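Local structure of uncharacterized peroxidase-related protein (2PFX) at residues I29-E32 and M36-N39; N39-Y44 and A53-Y58; E74-V79 and W159-V164; S81-C86 and F129-T134; P104-M109 and R115-D120. The protein is of unknown function but, as a peroxidase-related member of the AhpD-like carboxymuconolactone decarboxylase family, may act on peroxides. One frame throughout, in Å; residues are numbered along the deposited sequence. Where two conformers were deposited one is given.

Interaction 1. Residues I29-E32 and M36-N39; sequences ICQE and MVPN
Cys30 and Gln31, near the end of helix 21-34, meet the extended loop of Met36 to Pro38. This is a helix-loop-helix connection: the loop lies against the end of the helix it has just left and leads into helix 39-44, with Pro38 at the N-cap position. The polar part is backbone, and no hydrogen bond crosses the contact. Met36 O lies 3.4 Å from Gln31 CA in a CA-H...O contact, with an angle of 139° at the hydrogen. The same oxygen is 3.3 Å from Cys30 O; both are acceptors, so this closeness is not a bond. The apolar part is thin. Cys30 CB stands 4.5 Å from Pro38 CD. Its SG is swung anti to the carbonyl carbon (chi1 -64°) and packs instead on Leu41 of helix 39-44. The selenomethionine side chain of Met36 leaves the contact and touches Tyr186 and Gln189 in the C-terminal part of the chain. Asn183 from that same part clasps the loop round Pro38: its ND2 donates to Val37 O, and its OD1 accepts from Asn39 N.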
# COMPACT_ATOMS: atom_id res chain seq x y z
N ILE A 29 -40.36 10.93 -15.65
CA ILE A 29 -40.51 9.49 -15.48
C ILE A 29 -39.70 8.99 -14.29
O ILE A 29 -40.17 8.20 -13.45
CB ILE A 29 -40.11 8.80 -16.81
CG1 ILE A 29 -41.04 9.04 -17.99
CG2 ILE A 29 -39.96 7.31 -16.55
CD1 ILE A 29 -42.32 8.30 -18.17
N CYS A 30 -38.46 9.42 -14.13
CA CYS A 30 -37.62 9.03 -12.99
C CYS A 30 -38.29 9.38 -11.67
O CYS A 30 -38.37 8.63 -10.71
CB CYS A 30 -36.25 9.73 -13.05
SG CYS A 30 -35.16 9.35 -14.43
N GLN A 31 -38.79 10.62 -11.62
CA GLN A 31 -39.44 11.16 -10.43
C GLN A 31 -40.58 10.27 -10.00
O GLN A 31 -40.80 9.98 -8.84
CB GLN A 31 -39.98 12.55 -10.74
CG GLN A 31 -40.66 13.35 -9.66
CD GLN A 31 -39.96 13.40 -8.32
OE1 GLN A 31 -40.50 12.75 -7.42
NE2 GLN A 31 -38.86 14.12 -8.14
N GLU A 32 -41.30 9.83 -11.03
CA GLU A 32 -42.41 8.92 -10.80
C GLU A 32 -41.91 7.56 -10.33
O GLU A 32 -42.45 6.99 -9.37
CB GLU A 32 -43.20 8.88 -12.11
CG GLU A 32 -44.39 8.00 -12.34
CD GLU A 32 -45.50 8.08 -11.30
OE1 GLU A 32 -45.80 9.23 -10.91
OE2 GLU A 32 -46.00 7.04 -10.85
N MSE A 36 -37.65 10.62 -7.02
CA MSE A 36 -36.64 11.64 -7.11
C MSE A 36 -36.02 11.61 -8.50
O MSE A 36 -36.25 10.64 -9.23
CB MSE A 36 -35.52 11.40 -6.08
CG MSE A 36 -34.71 10.14 -6.39
SE MSE A 36 -33.26 9.70 -5.21
CE MSE A 36 -34.34 9.50 -3.67
N VAL A 37 -35.23 12.64 -8.79
CA VAL A 37 -34.30 12.56 -9.92
C VAL A 37 -32.88 12.40 -9.41
O VAL A 37 -32.31 13.36 -8.84
CB VAL A 37 -34.41 13.80 -10.83
CG1 VAL A 37 -33.46 13.67 -12.01
CG2 VAL A 37 -35.84 13.94 -11.32
N PRO A 38 -32.32 11.20 -9.55
CA PRO A 38 -30.97 10.97 -9.05
C PRO A 38 -29.97 11.97 -9.64
O PRO A 38 -29.93 12.26 -10.83
CB PRO A 38 -30.65 9.55 -9.52
CG PRO A 38 -32.00 8.90 -9.52
CD PRO A 38 -32.91 9.97 -10.09
N ASN A 39 -29.15 12.49 -8.73
CA ASN A 39 -28.21 13.54 -9.14
C ASN A 39 -27.19 13.12 -10.15
O ASN A 39 -26.70 13.94 -10.92
CB ASN A 39 -27.50 14.08 -7.88
CG ASN A 39 -28.33 15.13 -7.16
OD1 ASN A 39 -29.31 15.66 -7.70
ND2 ASN A 39 -27.96 15.48 -5.93

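Interaction 2. Residues N39-Y44 and A53-Y58; sequences NVLKAY and AFTAMY
Tyr44 and Phe54 form an offset stack, with ring centroids 4.5 Å apart and planes only 14° from parallel. Phe54 presents CD1 and CG to the Tyr44 face, and CD1 comes within 3.8 Å of Tyr44 CZ. Phe54 CB adds a CH-pi contact over the same ring, 4.1 Å from its centroid and 9° off the normal. Phe54 reaches this place because its CG lies anti to the backbone N (chi1 176°). The two segments belong to helix 39-44 and helix 48-63, which follow each other in the chain as a helical hairpin. The axes of segments 39-44 and 53-58 approach to 10.9 Å and run roughly antiparallel. The aliphatic contacts lie beside the stack. Val40 CG2 meets the far end of the Phe54 ring, 3.7 Å from CZ. Leu41 CD2 sits at the edge of that ring and packs 3.6 Å from Thr55 CG2. The polar ends look elsewhere. Tyr44 OH is hydrogen-bonded to Asn163 OD1 of the second subunit, and the Tyr44 ring meets Trp159 of that subunit edge-to-face. Replacing Tyr44 by an alanine is likely to strip Phe54 of its stacking partner and leave Asn163 of the second subunit without this hydroxyl. Thr55 OG1 is hydrogen-bonded within its own helix to Leu51 O.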
# COMPACT_ATOMS: atom_id res chain seq x y z
N ASN A 39 -29.15 12.49 -8.73
CA ASN A 39 -28.21 13.54 -9.14
C ASN A 39 -27.19 13.12 -10.15
O ASN A 39 -26.70 13.94 -10.92
CB ASN A 39 -27.50 14.08 -7.88
CG ASN A 39 -28.33 15.13 -7.16
OD1 ASN A 39 -29.31 15.66 -7.70
ND2 ASN A 39 -27.96 15.48 -5.93
N VAL A 40 -26.80 11.84 -10.21
CA VAL A 40 -25.92 11.42 -11.29
C VAL A 40 -26.53 11.70 -12.65
O VAL A 40 -25.86 12.04 -13.62
CB VAL A 40 -25.56 9.93 -11.16
CG1 VAL A 40 -26.80 9.05 -11.30
CG2 VAL A 40 -24.51 9.55 -12.19
N LEU A 41 -27.86 11.55 -12.74
CA LEU A 41 -28.48 11.83 -14.03
C LEU A 41 -28.46 13.33 -14.35
O LEU A 41 -28.22 13.69 -15.49
CB LEU A 41 -29.91 11.31 -14.07
CG LEU A 41 -30.06 9.80 -13.87
CD1 LEU A 41 -31.54 9.47 -13.82
CD2 LEU A 41 -29.29 9.04 -14.94
N LYS A 42 -28.68 14.15 -13.34
CA LYS A 42 -28.59 15.61 -13.58
C LYS A 42 -27.18 15.97 -14.00
O LYS A 42 -26.98 16.93 -14.76
CB LYS A 42 -29.01 16.38 -12.33
CG LYS A 42 -30.41 16.03 -11.83
CD LYS A 42 -30.78 16.82 -10.57
CE LYS A 42 -32.29 16.88 -10.42
NZ LYS A 42 -32.67 17.16 -9.01
N ALA A 43 -26.21 15.20 -13.54
CA ALA A 43 -24.82 15.49 -13.86
C ALA A 43 -24.54 15.28 -15.34
O ALA A 43 -23.83 16.08 -15.96
CB ALA A 43 -23.87 14.65 -12.99
N TYR A 44 -25.12 14.21 -15.90
CA TYR A 44 -24.91 13.91 -17.31
C TYR A 44 -25.85 14.66 -18.23
O TYR A 44 -25.62 14.71 -19.44
CB TYR A 44 -25.08 12.40 -17.57
CG TYR A 44 -23.85 11.62 -17.16
CD1 TYR A 44 -23.72 11.15 -15.86
CD2 TYR A 44 -22.82 11.38 -18.05
CE1 TYR A 44 -22.59 10.45 -15.49
CE2 TYR A 44 -21.69 10.67 -17.69
CZ TYR A 44 -21.59 10.21 -16.40
OH TYR A 44 -20.48 9.51 -16.02
N ALA A 53 -25.82 7.46 -23.17
CA ALA A 53 -24.79 6.41 -23.12
C ALA A 53 -24.57 5.86 -21.72
O ALA A 53 -24.28 4.68 -21.50
CB ALA A 53 -23.48 6.97 -23.68
N PHE A 54 -24.69 6.80 -20.77
CA PHE A 54 -24.53 6.45 -19.37
C PHE A 54 -25.66 5.50 -18.95
O PHE A 54 -25.48 4.42 -18.43
CB PHE A 54 -24.52 7.70 -18.47
CG PHE A 54 -24.45 7.29 -17.01
CD1 PHE A 54 -23.26 6.85 -16.47
CD2 PHE A 54 -25.58 7.34 -16.22
CE1 PHE A 54 -23.20 6.48 -15.14
CE2 PHE A 54 -25.54 6.97 -14.90
CZ PHE A 54 -24.34 6.52 -14.37
N THR A 55 -26.86 5.99 -19.21
CA THR A 55 -28.05 5.26 -18.80
C THR A 55 -28.19 3.94 -19.55
O THR A 55 -28.65 2.96 -18.95
CB THR A 55 -29.34 6.11 -18.96
OG1 THR A 55 -29.52 6.38 -20.34
CG2 THR A 55 -29.17 7.39 -18.16
N ALA A 56 -27.82 3.92 -20.83
CA ALA A 56 -27.95 2.65 -21.56
C ALA A 56 -27.10 1.57 -20.90
O ALA A 56 -27.48 0.41 -20.77
CB ALA A 56 -27.55 2.83 -23.00
N MSE A 57 -25.90 1.97 -20.49
CA MSE A 57 -25.00 1.03 -19.85
C MSE A 57 -25.49 0.67 -18.46
O MSE A 57 -25.53 -0.51 -18.14
CB MSE A 57 -23.59 1.61 -19.81
CG MSE A 57 -22.63 0.65 -19.14
SE MSE A 57 -20.80 1.11 -19.28
CE MSE A 57 -20.72 0.77 -21.18
N TYR A 58 -25.84 1.68 -17.64
CA TYR A 58 -26.35 1.39 -16.31
C TYR A 58 -27.50 0.39 -16.40
O TYR A 58 -27.58 -0.57 -15.64
CB TYR A 58 -26.80 2.65 -15.57
CG TYR A 58 -27.33 2.42 -14.18
CD1 TYR A 58 -28.60 2.00 -13.82
CD2 TYR A 58 -26.46 2.67 -13.11
CE1 TYR A 58 -29.03 1.80 -12.53
CE2 TYR A 58 -26.88 2.47 -11.80
CZ TYR A 58 -28.15 2.05 -11.51
OH TYR A 58 -28.58 1.85 -10.21

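Interaction 3. Residues E74-V79 and W159-V164; sequences EMIAVV and WDIANV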
# COMPACT_ATOMS: atom_id res chain seq x y z
N GLU A 74 -26.52 -5.01 -6.98
CA GLU A 74 -26.43 -3.87 -6.05
C GLU A 74 -25.43 -4.16 -4.93
O GLU A 74 -24.75 -3.24 -4.47
CB GLU A 74 -27.78 -3.55 -5.44
CG GLU A 74 -28.74 -2.80 -6.34
CD GLU A 74 -28.26 -1.43 -6.80
OE1 GLU A 74 -27.21 -0.97 -6.32
OE2 GLU A 74 -28.97 -0.84 -7.65
N MSE A 75 -25.34 -5.41 -4.50
CA MSE A 75 -24.37 -5.78 -3.47
C MSE A 75 -22.95 -5.57 -3.97
O MSE A 75 -22.05 -5.11 -3.27
CB MSE A 75 -24.63 -7.24 -3.05
CG MSE A 75 -25.92 -7.38 -2.25
SE MSE A 75 -26.33 -9.27 -2.02
CE MSE A 75 -25.18 -9.35 -0.49
N ILE A 76 -22.71 -5.91 -5.22
CA ILE A 76 -21.41 -5.73 -5.82
C ILE A 76 -21.09 -4.25 -5.82
O ILE A 76 -20.01 -3.81 -5.46
CB ILE A 76 -21.35 -6.29 -7.25
CG1 ILE A 76 -21.31 -7.81 -7.34
CG2 ILE A 76 -20.16 -5.74 -8.02
CD1 ILE A 76 -21.57 -8.35 -8.75
N ALA A 77 -22.11 -3.49 -6.23
CA ALA A 77 -21.90 -2.04 -6.32
C ALA A 77 -21.41 -1.43 -5.02
O ALA A 77 -20.50 -0.60 -4.98
CB ALA A 77 -23.21 -1.39 -6.73
N VAL A 78 -22.06 -1.83 -3.94
CA VAL A 78 -21.71 -1.29 -2.62
C VAL A 78 -20.36 -1.73 -2.13
O VAL A 78 -19.61 -0.99 -1.50
CB VAL A 78 -22.78 -1.68 -1.58
CG1 VAL A 78 -22.38 -1.21 -0.18
CG2 VAL A 78 -24.11 -1.08 -1.98
N VAL A 79 -20.00 -2.99 -2.39
CA VAL A 79 -18.67 -3.45 -1.97
C VAL A 79 -17.60 -2.70 -2.73
O VAL A 79 -16.61 -2.20 -2.17
CB VAL A 79 -18.58 -4.97 -2.14
CG1 VAL A 79 -17.15 -5.45 -2.08
CG2 VAL A 79 -19.46 -5.64 -1.09
N TRP A 159 -18.67 -12.90 -16.52
CA TRP A 159 -18.64 -11.70 -17.35
C TRP A 159 -19.48 -10.57 -16.76
O TRP A 159 -19.11 -9.40 -16.70
CB TRP A 159 -19.15 -12.01 -18.76
CG TRP A 159 -19.21 -10.80 -19.64
CD1 TRP A 159 -20.28 -10.02 -19.94
CD2 TRP A 159 -18.09 -10.24 -20.36
NE1 TRP A 159 -19.91 -9.00 -20.80
CE2 TRP A 159 -18.57 -9.13 -21.07
CE3 TRP A 159 -16.74 -10.58 -20.47
CZ2 TRP A 159 -17.74 -8.35 -21.87
CZ3 TRP A 159 -15.90 -9.82 -21.26
CH2 TRP A 159 -16.42 -8.71 -21.95
N ASP A 160 -20.69 -10.93 -16.32
CA ASP A 160 -21.55 -9.96 -15.65
C ASP A 160 -20.95 -9.45 -14.36
O ASP A 160 -21.05 -8.26 -14.06
CB ASP A 160 -22.91 -10.60 -15.38
CG ASP A 160 -23.77 -10.83 -16.60
OD1 ASP A 160 -23.29 -10.43 -17.69
OD2 ASP A 160 -24.89 -11.41 -16.49
N ILE A 161 -20.33 -10.32 -13.56
CA ILE A 161 -19.74 -9.81 -12.32
C ILE A 161 -18.63 -8.82 -12.62
O ILE A 161 -18.46 -7.75 -12.01
CB ILE A 161 -19.24 -10.97 -11.44
CG1 ILE A 161 -20.36 -11.85 -10.86
CG2 ILE A 161 -18.37 -10.45 -10.31
CD1 ILE A 161 -19.86 -13.23 -10.49
N ALA A 162 -17.81 -9.18 -13.61
CA ALA A 162 -16.72 -8.31 -14.04
C ALA A 162 -17.25 -6.98 -14.55
O ALA A 162 -16.66 -5.93 -14.26
CB ALA A 162 -15.88 -9.00 -15.10
N ASN A 163 -18.33 -6.98 -15.31
CA ASN A 163 -18.76 -5.70 -15.88
C ASN A 163 -19.41 -4.81 -14.84
O ASN A 163 -19.17 -3.60 -14.82
CB ASN A 163 -19.67 -5.94 -17.09
CG ASN A 163 -18.83 -6.09 -18.34
OD1 ASN A 163 -18.67 -5.14 -19.10
ND2 ASN A 163 -18.29 -7.29 -18.55
N VAL A 164 -20.22 -5.40 -13.96
CA VAL A 164 -20.81 -4.61 -12.89
C VAL A 164 -19.70 -4.02 -12.03
O VAL A 164 -19.70 -2.84 -11.75
CB VAL A 164 -21.79 -5.43 -12.06
CG1 VAL A 164 -22.24 -4.67 -10.82
CG2 VAL A 164 -22.97 -5.82 -12.94
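Ile76 sets CG2 anti to its backbone N and turns CG1 beside that N (chi1 -74°). The CG1 branch carries CD1 to one residue of the other helix, while CG2 faces another. Val164 has CG1 anti to its own N (chi1 171°), and this methyl faces Ile76. The CG1 methyl of Val164 lies 3.6 Å from CG2 of Ile76 and 4.0 Å from its CB. The other branch ends with Ile76 CD1 at 4.1 Å from Ile161 CG2. In both pairs the side chains cross at about a right angle. All three residues are buried, and the contact is purely apolar. On the far side of helix 155-178, Asn163 ND2 donates to Trp159 O at 2.9 Å, almost straight at 170°. It comes from above the carbonyl plane, while Asn163 N reaches the same oxygen from the opposite face. Trp159 packs edge-to-face on Phe46 of the second subunit. Helix 70-84 also carries Glu74, whose OE1 is hydrogen-bonded to His93 ND1. The spacing of Glu74, Cys86 and His93 is consistent with the active-site motif of AhpD, and the packing of helix 70-84 on helix 155-178 belongs to this all-helical AhpD-like fold.

Interaction 4. Residues S81-C86 and F129-T134; sequences SSINKC and FAAKMT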
# COMPACT_ATOMS: atom_id res chain seq x y z
N SER A 81 -17.90 0.31 -4.01
CA SER A 81 -17.94 1.67 -3.49
C SER A 81 -17.30 1.83 -2.12
O SER A 81 -16.77 2.87 -1.77
CB SER A 81 -19.40 2.11 -3.33
OG SER A 81 -20.08 1.95 -4.55
N SER A 82 -17.44 0.78 -1.30
CA SER A 82 -16.85 0.83 0.03
C SER A 82 -15.34 0.86 -0.08
O SER A 82 -14.64 1.61 0.60
CB SER A 82 -17.33 -0.37 0.85
OG SER A 82 -16.77 -0.35 2.15
N ILE A 83 -14.79 0.02 -0.96
CA ILE A 83 -13.36 -0.03 -1.12
C ILE A 83 -12.82 1.28 -1.68
O ILE A 83 -11.75 1.73 -1.25
CB ILE A 83 -12.92 -1.20 -2.01
CG1 ILE A 83 -13.24 -2.57 -1.40
CG2 ILE A 83 -11.45 -1.08 -2.37
CD1 ILE A 83 -13.33 -3.68 -2.41
N ASN A 84 -13.56 1.88 -2.60
CA ASN A 84 -13.15 3.17 -3.15
C ASN A 84 -13.61 4.37 -2.33
O ASN A 84 -13.23 5.51 -2.67
CB ASN A 84 -13.69 3.35 -4.57
CG ASN A 84 -13.02 2.39 -5.53
OD1 ASN A 84 -11.84 2.07 -5.40
ND2 ASN A 84 -13.79 1.96 -6.50
N LYS A 85 -14.36 4.15 -1.28
CA LYS A 85 -14.85 5.20 -0.38
C LYS A 85 -15.55 6.32 -1.13
O LYS A 85 -15.36 7.52 -0.94
CB LYS A 85 -13.70 5.73 0.49
CG LYS A 85 -12.96 4.65 1.25
CD LYS A 85 -12.48 4.95 2.65
CE LYS A 85 -13.17 4.16 3.75
NZ LYS A 85 -12.33 3.13 4.43
N CYS A 86 -16.44 5.87 -2.02
CA CYS A 86 -17.29 6.74 -2.80
C CYS A 86 -18.59 7.09 -2.09
O CYS A 86 -19.53 6.31 -2.06
CB CYS A 86 -17.62 6.07 -4.14
SG CYS A 86 -18.53 7.30 -5.17
N PHE A 129 -14.36 -11.67 -5.34
CA PHE A 129 -13.86 -11.45 -6.70
C PHE A 129 -13.95 -9.97 -7.10
O PHE A 129 -13.03 -9.38 -7.65
CB PHE A 129 -14.66 -12.35 -7.66
CG PHE A 129 -14.10 -12.47 -9.07
CD1 PHE A 129 -13.16 -13.43 -9.40
CD2 PHE A 129 -14.52 -11.62 -10.09
CE1 PHE A 129 -12.68 -13.54 -10.69
CE2 PHE A 129 -14.03 -11.70 -11.37
CZ PHE A 129 -13.08 -12.65 -11.66
N ALA A 130 -15.10 -9.37 -6.82
CA ALA A 130 -15.28 -7.95 -7.10
C ALA A 130 -14.24 -7.14 -6.34
O ALA A 130 -13.65 -6.21 -6.91
CB ALA A 130 -16.69 -7.51 -6.74
N ALA A 131 -14.00 -7.49 -5.09
CA ALA A 131 -13.01 -6.84 -4.23
C ALA A 131 -11.61 -6.97 -4.80
O ALA A 131 -10.85 -6.00 -4.88
CB ALA A 131 -13.03 -7.40 -2.81
N LYS A 132 -11.27 -8.18 -5.22
CA LYS A 132 -9.96 -8.39 -5.82
C LYS A 132 -9.80 -7.65 -7.15
O LYS A 132 -8.72 -7.15 -7.52
CB LYS A 132 -9.72 -9.89 -5.99
CG LYS A 132 -8.29 -10.13 -6.53
CD LYS A 132 -7.98 -11.62 -6.64
CE LYS A 132 -6.51 -11.78 -7.05
NZ LYS A 132 -6.06 -13.15 -6.70
N MSE A 133 -10.85 -7.58 -7.95
CA MSE A 133 -10.84 -6.79 -9.16
C MSE A 133 -10.65 -5.30 -8.85
O MSE A 133 -10.00 -4.56 -9.57
CB MSE A 133 -12.18 -6.93 -9.88
CG MSE A 133 -12.34 -8.17 -10.73
SE MSE A 133 -13.99 -8.25 -11.65
CE MSE A 133 -13.70 -6.73 -12.77
N THR A 134 -11.24 -4.90 -7.74
CA THR A 134 -11.21 -3.49 -7.37
C THR A 134 -9.83 -3.10 -6.89
O THR A 134 -9.28 -2.05 -7.29
CB THR A 134 -12.32 -3.20 -6.35
OG1 THR A 134 -13.59 -3.41 -6.98
CG2 THR A 134 -12.29 -1.74 -5.90
O HOH W 1 -10.03 0.71 -6.71
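Ile83 and Thr134 reach toward each other tip to tip, joining the last turn of helix 70-84 to helix 121-136 of the AhpD-like helical fold. Their methyls meet head on, Ile83 CG2 3.7 Å from Thr134 CG2. Ile83 CG1 lies beside its backbone N (chi1 -65°), and this sends CD1 to the side, 3.7 Å from Ala131 CA. Asn84 slants across Thr134 and brings OD1 to 3.9 Å from CG2. The other end of its amide, ND2, is hydrogen-bonded to the OD1 atoms of Asn172 and Asn169 in helix 155-178, which should fix the rotation of the group. Thr134 turns its hydroxyl away from Ile83. OG1 donates to Ala130 O at 2.8 Å from above the carbonyl plane, and Thr134 N reaches that oxygen from the opposite face. The same OG1 is also hydrogen-bonded to Asn169 ND2. With Thr134 cut back to an alanine, Ile83 CG2 would probably lose the methyl that faces it, and Asn169 ND2 its hydroxyl partner. Helix 70-84 closes with a Schellman motif at Lys85, whose phi is positive. Cys86 N then bonds back to Ser81 O at 3.0 Å, and Cys86 itself caps the start of helix 87-101. Beside the methyl contact, a water lies between the segments, 2.6 Å from Asn84 OD1 and 2.9 Å from Thr134 O.

Interaction 5. Residues P104-M109 and R115-D120; sequences PQLGEM and RVAPLD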
# COMPACT_ATOMS: atom_id res chain seq x y z
N PRO A 104 -32.04 -3.57 6.37
CA PRO A 104 -31.14 -2.42 6.56
C PRO A 104 -29.77 -2.84 7.04
O PRO A 104 -28.80 -2.19 6.58
CB PRO A 104 -31.89 -1.60 7.61
CG PRO A 104 -33.33 -1.87 7.29
CD PRO A 104 -33.33 -3.37 7.06
N GLN A 105 -29.69 -3.86 7.90
CA GLN A 105 -28.40 -4.28 8.43
C GLN A 105 -27.47 -4.82 7.34
O GLN A 105 -26.26 -4.65 7.42
CB GLN A 105 -28.56 -5.35 9.52
CG GLN A 105 -27.30 -5.50 10.35
CD GLN A 105 -27.11 -6.87 10.96
OE1 GLN A 105 -27.75 -7.84 10.57
NE2 GLN A 105 -26.21 -6.95 11.93
N LEU A 106 -28.04 -5.47 6.34
CA LEU A 106 -27.19 -5.95 5.25
C LEU A 106 -26.57 -4.77 4.50
O LEU A 106 -25.38 -4.80 4.18
CB LEU A 106 -27.98 -6.80 4.25
CG LEU A 106 -27.20 -7.32 3.04
CD1 LEU A 106 -26.14 -8.30 3.51
CD2 LEU A 106 -28.15 -7.93 2.01
N GLY A 107 -27.38 -3.74 4.25
CA GLY A 107 -26.78 -2.56 3.60
C GLY A 107 -25.64 -1.97 4.38
O GLY A 107 -24.64 -1.56 3.78
N GLU A 108 -25.79 -1.96 5.71
CA GLU A 108 -24.75 -1.32 6.51
C GLU A 108 -23.48 -2.13 6.51
O GLU A 108 -22.36 -1.63 6.42
CB GLU A 108 -25.28 -1.10 7.94
CG GLU A 108 -26.47 -0.16 7.96
CD GLU A 108 -26.05 1.24 7.59
OE1 GLU A 108 -25.36 1.85 8.45
OE2 GLU A 108 -26.38 1.74 6.49
N MSE A 109 -23.68 -3.44 6.61
CA MSE A 109 -22.57 -4.37 6.57
C MSE A 109 -21.77 -4.22 5.29
O MSE A 109 -20.55 -4.20 5.33
CB MSE A 109 -23.05 -5.82 6.73
CG MSE A 109 -23.50 -6.17 8.13
SE MSE A 109 -24.42 -7.88 8.09
CE MSE A 109 -23.99 -8.28 9.92
N ARG A 115 -17.15 -8.36 4.82
CA ARG A 115 -16.70 -9.64 5.30
C ARG A 115 -17.44 -10.11 6.54
O ARG A 115 -17.33 -11.29 6.88
CB ARG A 115 -15.21 -9.54 5.63
CG ARG A 115 -14.37 -9.23 4.39
CD ARG A 115 -12.88 -9.41 4.69
NE ARG A 115 -12.19 -8.17 4.37
CZ ARG A 115 -11.61 -7.83 3.24
NH1 ARG A 115 -11.59 -8.65 2.20
NH2 ARG A 115 -11.05 -6.62 3.23
N VAL A 116 -18.13 -9.18 7.20
CA VAL A 116 -18.83 -9.56 8.42
C VAL A 116 -20.19 -10.14 8.08
O VAL A 116 -20.85 -10.68 8.96
CB VAL A 116 -19.09 -8.38 9.38
CG1 VAL A 116 -17.79 -7.75 9.81
CG2 VAL A 116 -19.99 -7.36 8.68
N ALA A 117 -20.64 -10.01 6.84
CA ALA A 117 -22.01 -10.40 6.55
C ALA A 117 -22.13 -11.93 6.48
O ALA A 117 -21.28 -12.58 5.87
CB ALA A 117 -22.47 -9.77 5.25
N PRO A 118 -23.17 -12.49 7.07
CA PRO A 118 -23.35 -13.96 7.03
C PRO A 118 -24.01 -14.39 5.73
O PRO A 118 -25.18 -14.75 5.64
CB PRO A 118 -24.27 -14.20 8.23
CG PRO A 118 -25.13 -12.99 8.25
CD PRO A 118 -24.26 -11.85 7.81
N LEU A 119 -23.21 -14.35 4.68
CA LEU A 119 -23.68 -14.65 3.34
C LEU A 119 -23.45 -16.13 3.02
O LEU A 119 -22.53 -16.75 3.56
CB LEU A 119 -22.89 -13.87 2.29
CG LEU A 119 -23.01 -12.35 2.41
CD1 LEU A 119 -22.12 -11.65 1.41
CD2 LEU A 119 -24.46 -11.94 2.22
N ASP A 120 -24.26 -16.62 2.09
CA ASP A 120 -23.89 -17.93 1.55
C ASP A 120 -22.62 -17.79 0.72
O ASP A 120 -22.21 -16.70 0.33
CB ASP A 120 -25.06 -18.53 0.78
CG ASP A 120 -25.46 -17.83 -0.49
OD1 ASP A 120 -24.65 -17.07 -1.05
OD2 ASP A 120 -26.62 -18.04 -0.91
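Met109, a selenomethionine, leans onto Val116, Ala117 and Pro118 with every atom of its side chain. CB starts 3.9 Å from Val116 CG2. CG comes closer to that same methyl, at 3.7 Å, and the two side chains cross at a slant. CG is held beside the backbone N (chi1 -73°), and the extended chain beyond it carries the selenium on along the loop. SE lies 3.8 Å from Ala117 CA and about as far from Ala117 CB. It also stands 4.0 Å from Pro118 CD. CE ends 4.1 Å from Val116 O and 4.2 Å from Pro118 CD. The segments are joined through a helix-loop-helix link: helix 104-112 gives way to a 3-10 turn that takes in Arg115 and Val116, and an inverse gamma turn centred on Pro118 follows. That turn is closed by a weak bond from Leu119 N to Ala117 O. Asp120 then N-caps helix 121-136, with OD1 accepting from Gln123 N. One helical turn before Met109, Leu106 adds a looser apolar contact. Its CD1 sits 4.3 Å from Ala117 CB and 4.2 Å from Leu119 CD2. Met109 also packs on Phe87 of the third subunit, and Pro118 touches Gly1 of that subunit.

Overall arrangement
Interactions 3 and 4 share helix 70-84, and their centres are 9 Å apart. Interaction 3 is fully buried and apolar; interaction 4, nearer the helix end, mixes methyl contacts with amide, hydroxyl and water. Interactions 1 and 2 share Asn39 and touch through Cys30 and Leu41. The first rests mainly on backbone, the second on aromatic stacking, and both are largely buried. Interaction 5 is partly buried, and its centre lies about 17 Å from the centre of the chain; Met75 links it to interaction 3 by touching Leu106 and Leu119. Interactions 2, 3 and 4 all meet the second subunit, whereas 4 and 5 meet the third. No other subunit touches interaction 1.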